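Local coordinates for VAO-type flavoprotein oxidase VAO615 (PDB 6F72), which carries a bicovalently attached FAD and probably acts as an oxidoreductase whose reduced flavin reacts rapidly with oxygen, although no substrate has been identified, at residues L334-G345 against S446-S454. Sequence-based numbering, arbitrary orientation.
Sequences LDGGNSFTYSVG and SPFYCDSFS
P447, behind a cis peptide bond, sets its CB 3.4 Å from S343 OG where strand 448-452 begins beside the end of strand 339-344, antiparallel neighbours in the seven-stranded sheet that, as in berberine bridge enzyme-like relatives, probably forms the substrate-binding domain. F448 exchanges two backbone bonds with V344, whose CB stands over one face of the F448 ring. On the opposite sheet face, Y449 CE1 rests on S343 CB at 4.0 Å. At C450 the backbone bonds to Y342 are again paired, with N-H...O angles of 167°. With CG set between its own backbone N and carbonyl carbon (chi1 59°), the Y342 ring lies over C450, whose CB is 3.3 Å from Y342 CZ. C450 SG, disulfide-bonded to C476, meets the ring obliquely; an alanine at Y342 would probably open a gap on that side of the half-cystine. D451, its side chain about 6 Å from the FAD, accepts T341 OG1 at OD1 (2.7 Å) from above the carboxylate plane; D451 OD2 is buried without a partner. S452 holds F340 O twice, weakly through N and, on a lone pair, through OG at 2.7 Å. L334 CD1 packs on F453 O, and L334 CB lies 4.0 Å from S454 CB.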
loop_
_atom_site.group_PDB
_atom_site.type_symbol
_atom_site.label_atom_id
_atom_site.label_comp_id
_atom_site.label_asym_id
_atom_site.label_seq_id
_atom_site.Cartn_x
_atom_site.Cartn_y
_atom_site.Cartn_z
ATOM N N LEU A 334 -5.724 -21.686 -6.735
ATOM C CA LEU A 334 -4.802 -20.958 -5.863
ATOM C C LEU A 334 -3.759 -21.844 -5.188
ATOM O O LEU A 334 -2.602 -21.434 -5.048
ATOM C CB LEU A 334 -5.564 -20.171 -4.809
ATOM C CG LEU A 334 -6.621 -19.163 -5.277
ATOM C CD1 LEU A 334 -7.281 -18.595 -4.046
ATOM C CD2 LEU A 334 -6.046 -18.043 -6.137
ATOM N N ASP A 335 -4.171 -23.051 -4.773
ATOM C CA ASP A 335 -3.275 -24.049 -4.162
ATOM C C ASP A 335 -2.196 -24.570 -5.115
ATOM O O ASP A 335 -1.201 -25.138 -4.667
ATOM C CB ASP A 335 -4.080 -25.246 -3.609
ATOM C CG ASP A 335 -4.953 -24.878 -2.411
ATOM O OD1 ASP A 335 -4.656 -23.880 -1.706
ATOM O OD2 ASP A 335 -5.952 -25.588 -2.175
ATOM N N GLY A 336 -2.419 -24.411 -6.418
ATOM C CA GLY A 336 -1.454 -24.789 -7.445
ATOM C C GLY A 336 -0.419 -23.709 -7.729
ATOM O O GLY A 336 0.391 -23.864 -8.640
ATOM N N GLY A 337 -0.450 -22.618 -6.957
ATOM C CA GLY A 337 0.502 -21.512 -7.083
ATOM C C GLY A 337 0.045 -20.344 -7.945
ATOM O O GLY A 337 0.841 -19.459 -8.249
ATOM N N ASN A 338 -1.238 -20.336 -8.315
ATOM C CA ASN A 338 -1.811 -19.358 -9.249
ATOM C C ASN A 338 -2.667 -18.313 -8.542
ATOM O O ASN A 338 -3.020 -18.496 -7.379
ATOM C CB ASN A 338 -2.673 -20.069 -10.294
ATOM C CG ASN A 338 -2.025 -21.317 -10.845
ATOM O OD1 ASN A 338 -1.049 -21.248 -11.579
ATOM N ND2 ASN A 338 -2.585 -22.476 -10.502
ATOM N N SER A 339 -3.010 -17.231 -9.251
ATOM C CA SER A 339 -3.876 -16.189 -8.706
ATOM C C SER A 339 -4.788 -15.569 -9.750
ATOM O O SER A 339 -4.466 -15.560 -10.950
ATOM C CB SER A 339 -3.047 -15.080 -8.070
ATOM O OG SER A 339 -2.303 -14.391 -9.060
ATOM N N PHE A 340 -5.923 -15.045 -9.278
ATOM C CA PHE A 340 -6.754 -14.133 -10.061
ATOM C C PHE A 340 -6.800 -12.779 -9.397
ATOM O O PHE A 340 -7.080 -12.672 -8.198
ATOM C CB PHE A 340 -8.180 -14.663 -10.228
ATOM C CG PHE A 340 -8.361 -15.551 -11.421
ATOM C CD1 PHE A 340 -8.148 -15.060 -12.719
ATOM C CD2 PHE A 340 -8.768 -16.879 -11.260
ATOM C CE1 PHE A 340 -8.324 -15.888 -13.828
ATOM C CE2 PHE A 340 -8.949 -17.712 -12.361
ATOM C CZ PHE A 340 -8.721 -17.216 -13.646
ATOM N N THR A 341 -6.485 -11.754 -10.185
ATOM C CA THR A 341 -6.794 -10.379 -9.832
ATOM C C THR A 341 -7.969 -9.952 -10.728
ATOM O O THR A 341 -7.954 -10.179 -11.946
ATOM C CB THR A 341 -5.532 -9.470 -9.876
ATOM O OG1 THR A 341 -5.827 -8.202 -9.279
ATOM C CG2 THR A 341 -4.980 -9.247 -11.306
ATOM N N TYR A 342 -9.018 -9.407 -10.115
ATOM C CA TYR A 342 -10.245 -9.162 -10.839
ATOM C C TYR A 342 -11.039 -7.936 -10.385
ATOM O O TYR A 342 -10.887 -7.461 -9.257
ATOM C CB TYR A 342 -11.136 -10.410 -10.866
ATOM C CG TYR A 342 -11.551 -10.941 -9.527
ATOM C CD1 TYR A 342 -10.698 -11.761 -8.795
ATOM C CD2 TYR A 342 -12.813 -10.650 -8.996
ATOM C CE1 TYR A 342 -11.067 -12.262 -7.560
ATOM C CE2 TYR A 342 -13.201 -11.162 -7.761
ATOM C CZ TYR A 342 -12.317 -11.967 -7.054
ATOM O OH TYR A 342 -12.652 -12.463 -5.830
ATOM N N SER A 343 -11.871 -7.439 -11.299
ATOM C CA SER A 343 -12.781 -6.325 -11.067
ATOM C C SER A 343 -14.194 -6.877 -10.925
ATOM O O SER A 343 -14.661 -7.643 -11.775
ATOM C CB SER A 343 -12.714 -5.357 -12.240
ATOM O OG SER A 343 -13.508 -4.213 -11.991
ATOM N N VAL A 344 -14.849 -6.519 -9.827
ATOM C CA VAL A 344 -16.229 -6.939 -9.580
ATOM C C VAL A 344 -17.133 -5.727 -9.851
ATOM O O VAL A 344 -17.139 -4.772 -9.077
ATOM C CB VAL A 344 -16.448 -7.457 -8.130
ATOM C CG1 VAL A 344 -17.884 -7.938 -7.926
ATOM C CG2 VAL A 344 -15.475 -8.576 -7.772
ATOM N N GLY A 345 -17.879 -5.774 -10.951
ATOM C CA GLY A 345 -18.895 -4.758 -11.233
ATOM C C GLY A 345 -20.307 -5.267 -11.010
ATOM O O GLY A 345 -20.517 -6.467 -10.819
ATOM N N SER A 446 -18.025 1.268 -6.911
ATOM C CA SER A 446 -18.217 0.180 -7.876
ATOM C C SER A 446 -17.685 0.607 -9.258
ATOM O O SER A 446 -17.851 1.764 -9.609
ATOM C CB SER A 446 -19.699 -0.194 -7.946
ATOM O OG SER A 446 -19.973 -1.140 -8.971
ATOM N N PRO A 447 -17.005 -0.263 -10.023
ATOM C CA PRO A 447 -16.552 -1.600 -9.586
ATOM C C PRO A 447 -15.438 -1.514 -8.549
ATOM O O PRO A 447 -15.001 -0.412 -8.192
ATOM C CB PRO A 447 -16.018 -2.238 -10.879
ATOM C CG PRO A 447 -15.708 -1.088 -11.787
ATOM C CD PRO A 447 -16.684 -0.006 -11.442
ATOM N N PHE A 448 -15.016 -2.671 -8.040
ATOM C CA PHE A 448 -13.874 -2.739 -7.133
ATOM C C PHE A 448 -13.033 -3.971 -7.415
ATOM O O PHE A 448 -13.521 -4.961 -7.979
ATOM C CB PHE A 448 -14.313 -2.683 -5.662
ATOM C CG PHE A 448 -15.192 -3.833 -5.237
ATOM C CD1 PHE A 448 -16.586 -3.758 -5.379
ATOM C CD2 PHE A 448 -14.640 -4.985 -4.681
ATOM C CE1 PHE A 448 -17.402 -4.818 -4.989
ATOM C CE2 PHE A 448 -15.449 -6.049 -4.288
ATOM C CZ PHE A 448 -16.837 -5.962 -4.442
ATOM N N TYR A 449 -11.762 -3.889 -7.027
ATOM C CA TYR A 449 -10.816 -4.953 -7.287
ATOM C C TYR A 449 -10.735 -5.948 -6.148
ATOM O O TYR A 449 -10.842 -5.585 -4.968
ATOM C CB TYR A 449 -9.432 -4.392 -7.585
ATOM C CG TYR A 449 -9.371 -3.621 -8.880
ATOM C CD1 TYR A 449 -9.328 -4.292 -10.120
ATOM C CD2 TYR A 449 -9.340 -2.212 -8.876
ATOM C CE1 TYR A 449 -9.264 -3.583 -11.318
ATOM C CE2 TYR A 449 -9.270 -1.494 -10.068
ATOM C CZ TYR A 449 -9.234 -2.184 -11.283
ATOM O OH TYR A 449 -9.179 -1.477 -12.468
ATOM N N CYS A 450 -10.559 -7.208 -6.532
ATOM C CA CYS A 450 -10.181 -8.252 -5.604
ATOM C C CYS A 450 -8.935 -8.960 -6.074
ATOM O O CYS A 450 -8.702 -9.122 -7.280
ATOM C CB CYS A 450 -11.276 -9.285 -5.466
ATOM S SG CYS A 450 -12.787 -8.668 -4.767
ATOM N N ASP A 451 -8.141 -9.390 -5.104
ATOM C CA ASP A 451 -7.098 -10.338 -5.384
ATOM C C ASP A 451 -7.377 -11.641 -4.665
ATOM O O ASP A 451 -8.029 -11.649 -3.621
ATOM C CB ASP A 451 -5.746 -9.795 -4.980
ATOM C CG ASP A 451 -4.807 -9.728 -6.145
ATOM O OD1 ASP A 451 -4.854 -8.679 -6.840
ATOM O OD2 ASP A 451 -4.054 -10.727 -6.365
ATOM N N SER A 452 -6.870 -12.726 -5.242
ATOM C CA SER A 452 -7.028 -14.060 -4.684
ATOM C C SER A 452 -5.669 -14.724 -4.519
ATOM O O SER A 452 -4.764 -14.537 -5.346
ATOM C CB SER A 452 -7.957 -14.899 -5.555
ATOM O OG SER A 452 -7.499 -14.949 -6.891
ATOM N N PHE A 453 -5.539 -15.495 -3.442
ATOM C CA PHE A 453 -4.246 -16.034 -3.007
ATOM C C PHE A 453 -4.417 -17.187 -2.026
ATOM O O PHE A 453 -5.416 -17.252 -1.302
ATOM C CB PHE A 453 -3.407 -14.929 -2.329
ATOM C CG PHE A 453 -4.076 -14.312 -1.134
ATOM C CD1 PHE A 453 -3.921 -14.870 0.140
ATOM C CD2 PHE A 453 -4.889 -13.198 -1.279
ATOM C CE1 PHE A 453 -4.560 -14.324 1.242
ATOM C CE2 PHE A 453 -5.525 -12.641 -0.182
ATOM C CZ PHE A 453 -5.364 -13.200 1.081
ATOM N N SER A 454 -3.422 -18.073 -1.999
ATOM C CA SER A 454 -3.239 -19.032 -0.916
ATOM C C SER A 454 -1.813 -18.851 -0.379
ATOM O O SER A 454 -0.848 -19.065 -1.104
ATOM C CB SER A 454 -3.480 -20.459 -1.410
ATOM O OG SER A 454 -3.289 -21.382 -0.358
HETATM O O HOH W 1 -19.109 -3.501 -7.799
#